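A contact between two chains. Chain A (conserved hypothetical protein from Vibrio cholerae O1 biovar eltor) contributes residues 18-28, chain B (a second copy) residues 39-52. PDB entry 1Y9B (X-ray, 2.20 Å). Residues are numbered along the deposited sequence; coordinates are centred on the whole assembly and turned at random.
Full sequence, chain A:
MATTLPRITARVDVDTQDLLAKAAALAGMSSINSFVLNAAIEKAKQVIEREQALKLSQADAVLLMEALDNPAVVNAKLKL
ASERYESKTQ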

# COMPACT_ATOMS: atom_id res chain seq x y z
N ASP A 18 12.34 2.23 15.78
CA ASP A 18 13.49 2.12 14.89
C ASP A 18 13.08 1.74 13.47
O ASP A 18 13.64 2.27 12.50
N LEU A 19 12.06 0.89 13.34
CA LEU A 19 11.41 0.63 12.06
C LEU A 19 10.90 1.90 11.40
O LEU A 19 11.15 2.12 10.22
N LEU A 20 10.17 2.72 12.16
CA LEU A 20 9.59 3.95 11.62
C LEU A 20 10.66 5.02 11.34
O LEU A 20 10.54 5.83 10.40
N ALA A 21 11.70 5.03 12.18
CA ALA A 21 12.86 5.90 12.01
C ALA A 21 13.65 5.51 10.75
O ALA A 21 13.96 6.39 9.95
N LYS A 22 13.95 4.22 10.57
CA LYS A 22 14.56 3.76 9.32
C LYS A 22 13.71 4.08 8.05
O LYS A 22 14.25 4.55 7.03
N ALA A 23 12.40 3.82 8.12
CA ALA A 23 11.50 4.15 7.02
C ALA A 23 11.41 5.64 6.77
O ALA A 23 11.35 6.05 5.63
N ALA A 24 11.39 6.45 7.84
CA ALA A 24 11.36 7.92 7.74
C ALA A 24 12.59 8.48 7.02
O ALA A 24 12.46 9.37 6.19
N ALA A 25 13.77 7.94 7.34
CA ALA A 25 15.03 8.33 6.70
C ALA A 25 15.03 8.00 5.19
O ALA A 25 15.33 8.88 4.35
N LEU A 26 14.64 6.77 4.85
CA LEU A 26 14.47 6.35 3.45
C LEU A 26 13.45 7.15 2.69
O LEU A 26 13.59 7.36 1.49
N ALA A 27 12.40 7.60 3.36
CA ALA A 27 11.39 8.37 2.65
C ALA A 27 11.81 9.83 2.58
O ALA A 27 11.09 10.66 2.03
N GLY A 28 12.98 10.15 3.14
CA GLY A 28 13.48 11.52 3.16
C GLY A 28 12.73 12.45 4.10
O GLY A 28 12.79 13.67 3.95
N ALA B 39 -1.36 1.58 10.16
CA ALA B 39 -1.02 2.18 8.87
C ALA B 39 0.48 2.55 8.77
O ALA B 39 1.05 2.39 7.73
N ALA B 40 1.09 3.01 9.86
CA ALA B 40 2.48 3.47 9.87
C ALA B 40 3.48 2.32 9.79
O ALA B 40 4.49 2.43 9.12
N ILE B 41 3.18 1.25 10.52
CA ILE B 41 4.01 0.07 10.57
C ILE B 41 4.01 -0.65 9.23
O ILE B 41 5.06 -1.05 8.74
N GLU B 42 2.83 -0.77 8.62
CA GLU B 42 2.67 -1.40 7.30
C GLU B 42 3.44 -0.62 6.21
O GLU B 42 4.17 -1.21 5.42
N LYS B 43 3.29 0.70 6.19
CA LYS B 43 4.06 1.58 5.33
C LYS B 43 5.58 1.57 5.59
O LYS B 43 6.36 1.57 4.63
N ALA B 44 6.01 1.55 6.85
CA ALA B 44 7.44 1.40 7.18
C ALA B 44 8.02 0.13 6.55
O ALA B 44 9.06 0.18 5.87
N LYS B 45 7.34 -0.99 6.77
CA LYS B 45 7.68 -2.26 6.12
C LYS B 45 7.71 -2.19 4.60
O LYS B 45 8.59 -2.78 3.98
N GLN B 46 6.78 -1.47 4.00
CA GLN B 46 6.75 -1.30 2.55
C GLN B 46 7.88 -0.45 2.00
O GLN B 46 8.38 -0.70 0.91
N VAL B 47 8.23 0.60 2.73
CA VAL B 47 9.29 1.50 2.32
C VAL B 47 10.61 0.74 2.36
O VAL B 47 11.41 0.82 1.43
N ILE B 48 10.82 0.01 3.44
CA ILE B 48 12.03 -0.75 3.68
C ILE B 48 12.22 -1.85 2.64
O ILE B 48 13.31 -2.00 2.07
N GLU B 49 11.15 -2.61 2.39
CA GLU B 49 11.11 -3.66 1.36
C GLU B 49 11.36 -3.11 -0.05
O GLU B 49 12.09 -3.72 -0.83
N ARG B 50 10.77 -1.95 -0.36
CA ARG B 50 10.97 -1.25 -1.63
C ARG B 50 12.43 -0.88 -1.92
O ARG B 50 12.90 -1.05 -3.04
N GLU B 51 13.16 -0.38 -0.92
CA GLU B 51 14.57 -0.08 -1.12
C GLU B 51 15.39 -1.33 -1.42
O GLU B 51 16.21 -1.29 -2.34
N GLN B 52 15.17 -2.43 -0.66
CA GLN B 52 15.81 -3.73 -0.94
C GLN B 52 15.47 -4.24 -2.33
O GLN B 52 16.32 -4.79 -3.02

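The two helices meet most closely at a pair of alanines. A23(A) and A44(B) have the nearest CA atoms across the stretches, 4.9 Å apart. Both CA-to-CB bonds point toward the partner helix. CB of A23(A) lies 3.6 Å from CB of A44(B) and only 3.4 Å from CA of A44(B). A methyl group is therefore packed against the opposing backbone. The helix axes approach to 8.7 Å and cross at 53°, with these two small side chains between them.

No hydrogen bond links the two stretches. The contact is mainly apolar, and it buries 578 Å² with both sides summed.

Larger residues surround the alanine pair. L19(A) starts sideways from its helix, but its end comes nearer to chain B. Its chi1 is t and its chi2 is p. The side chain sits as a knob in a hole formed by I41(B), A44(B), K45(B) and I48(B). CD2 of L19(A) is 3.7 Å from CB of A44(B) and 4.0 Å from CG2 of I41(B). The same CD2 of L19(A) lies 4.1 Å from CG of K45(B), so the lysine contributes its aliphatic stem. The CA-to-CB bond of K45(B) points away from chain A. CD1 of L19(A) reaches CD1 of I48(B) at 3.6 Å.

I48(B) returns the arrangement. It also starts sideways, with chi1 m and chi2 t, and its end comes nearer to chain A. It is a knob among L19(A), K22(A), A23(A) and L26(A). CD1 of I48(B) is 4.0 Å from CG of K22(A). That lysine is extended, with all four chi angles t, and meets I48(B) through its methylene chain.

L20(A), with chi1 m and chi2 t, also packs on A44(B) and reaches A40(B). CD2 of L20(A) is 3.9 Å from CB of A40(B) and 3.8 Å from CB of A44(B). CD2 of L20(A) also lies 3.5 Å from the backbone O of A40(B). That oxygen accepts a helical hydrogen bond from N of A44(B), so the leucine methyl packs against an already paired carbonyl.

Toward the end of the chain A helix, L26(A) and V47(B) both point toward the other stretch. V47(B) has chi1 t. CG1 of V47(B) is 3.7 Å from CB of L26(A), and also 3.7 Å from the backbone O of A23(A). L26(A) has chi1 m and chi2 t, and its CD1 approaches CG1 of I48(B) at 4.2 Å.

E51(B) is the acidic residue in reach. Its CA-to-CB bond points toward chain A, and OE1 of E51(B) is 3.4 Å from CD2 of L26(A). This is contact between a carboxylate and a methyl group, with no polar partner across the stretches.

Beyond the helix, A27(A) adds little. G28(A) has positive phi and closes the last turn with a Schellman motif. It makes no contact with chain B.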

# COMPACT_ATOMS: atom_id res chain seq x y z
CB ASP A 18 14.56 1.21 15.50
CG ASP A 18 15.36 1.92 16.61
OD1 ASP A 18 15.10 3.13 16.91
OD2 ASP A 18 16.26 1.28 17.20
CB LEU A 19 10.25 -0.36 12.22
CG LEU A 19 9.56 -0.88 10.95
CD1 LEU A 19 10.31 -2.08 10.39
CD2 LEU A 19 8.10 -1.26 11.22
CB LEU A 20 8.53 4.49 12.58
CG LEU A 20 7.33 3.66 13.03
CD1 LEU A 20 6.52 4.44 14.11
CD2 LEU A 20 6.45 3.26 11.84
CB ALA A 21 13.74 5.85 13.25
CB LYS A 22 14.90 2.26 9.37
CG LYS A 22 15.36 1.69 8.03
CD LYS A 22 16.11 0.38 8.17
CE LYS A 22 16.79 -0.02 6.85
NZ LYS A 22 17.31 -1.44 6.89
CB ALA A 23 10.12 3.56 7.24
CB ALA A 24 11.19 8.58 9.12
CB ALA A 25 16.21 7.67 7.41
CB LEU A 26 14.07 4.88 3.35
CG LEU A 26 15.17 3.89 3.66
CD1 LEU A 26 14.54 2.54 3.93
CD2 LEU A 26 16.16 3.86 2.49
CB ALA A 27 10.04 8.23 3.32
CB ALA B 39 -1.86 3.39 8.64
CB ALA B 40 2.75 4.27 11.12
CB ILE B 41 3.59 -0.87 11.74
CG1 ILE B 41 3.90 -0.22 13.09
CG2 ILE B 41 4.26 -2.23 11.64
CD1 ILE B 41 3.16 -0.91 14.24
CB GLU B 42 1.18 -1.49 7.00
CG GLU B 42 0.77 -2.33 5.78
CD GLU B 42 -0.66 -2.00 5.26
OE1 GLU B 42 -1.54 -1.54 6.05
OE2 GLU B 42 -0.89 -2.22 4.05
CB LYS B 43 3.49 3.01 5.39
CG LYS B 43 4.13 4.04 4.46
CD LYS B 43 3.95 3.77 2.95
CE LYS B 43 4.47 4.99 2.16
NZ LYS B 43 4.45 4.87 0.66
CB ALA B 44 7.67 1.41 8.70
CB LYS B 45 6.75 -3.36 6.62
CG LYS B 45 7.03 -3.72 8.08
CD LYS B 45 6.06 -4.74 8.64
CE LYS B 45 6.45 -5.09 10.08
NZ LYS B 45 5.42 -5.96 10.76
CB GLN B 46 5.46 -0.62 2.13
CG GLN B 46 4.47 -1.50 1.45
CD GLN B 46 3.03 -1.16 1.81
OE1 GLN B 46 2.23 -2.05 2.15
NE2 GLN B 46 2.71 0.14 1.78
CB VAL B 47 9.31 2.78 3.22
CG1 VAL B 47 10.59 3.57 3.02
CG2 VAL B 47 8.07 3.64 2.93
CB ILE B 48 12.05 -1.31 5.15
CG1 ILE B 48 12.29 -0.17 6.15
CG2 ILE B 48 13.11 -2.37 5.32
CD1 ILE B 48 12.04 -0.54 7.61
CB GLU B 49 9.76 -4.38 1.47
CG GLU B 49 9.33 -5.23 0.29
CD GLU B 49 10.04 -6.59 0.20
OE1 GLU B 49 10.59 -7.08 1.22
OE2 GLU B 49 10.03 -7.16 -0.92
CB ARG B 50 10.06 -0.02 -1.68
CG ARG B 50 10.21 0.92 -2.88
CD ARG B 50 9.43 0.44 -4.08
NE ARG B 50 9.54 1.41 -5.17
CZ ARG B 50 9.43 1.13 -6.48
NH1 ARG B 50 9.20 -0.11 -6.89
NH2 ARG B 50 9.55 2.11 -7.37
CB GLU B 51 15.17 0.72 0.05
CG GLU B 51 16.37 1.63 -0.36
CD GLU B 51 17.62 1.45 0.55
OE1 GLU B 51 17.50 0.88 1.68
OE2 GLU B 51 18.74 1.87 0.15
CB GLN B 52 15.38 -4.82 0.04
CG GLN B 52 15.62 -4.57 1.50
CD GLN B 52 14.92 -5.60 2.40
OE1 GLN B 52 14.88 -6.79 2.10
NE2 GLN B 52 14.38 -5.12 3.51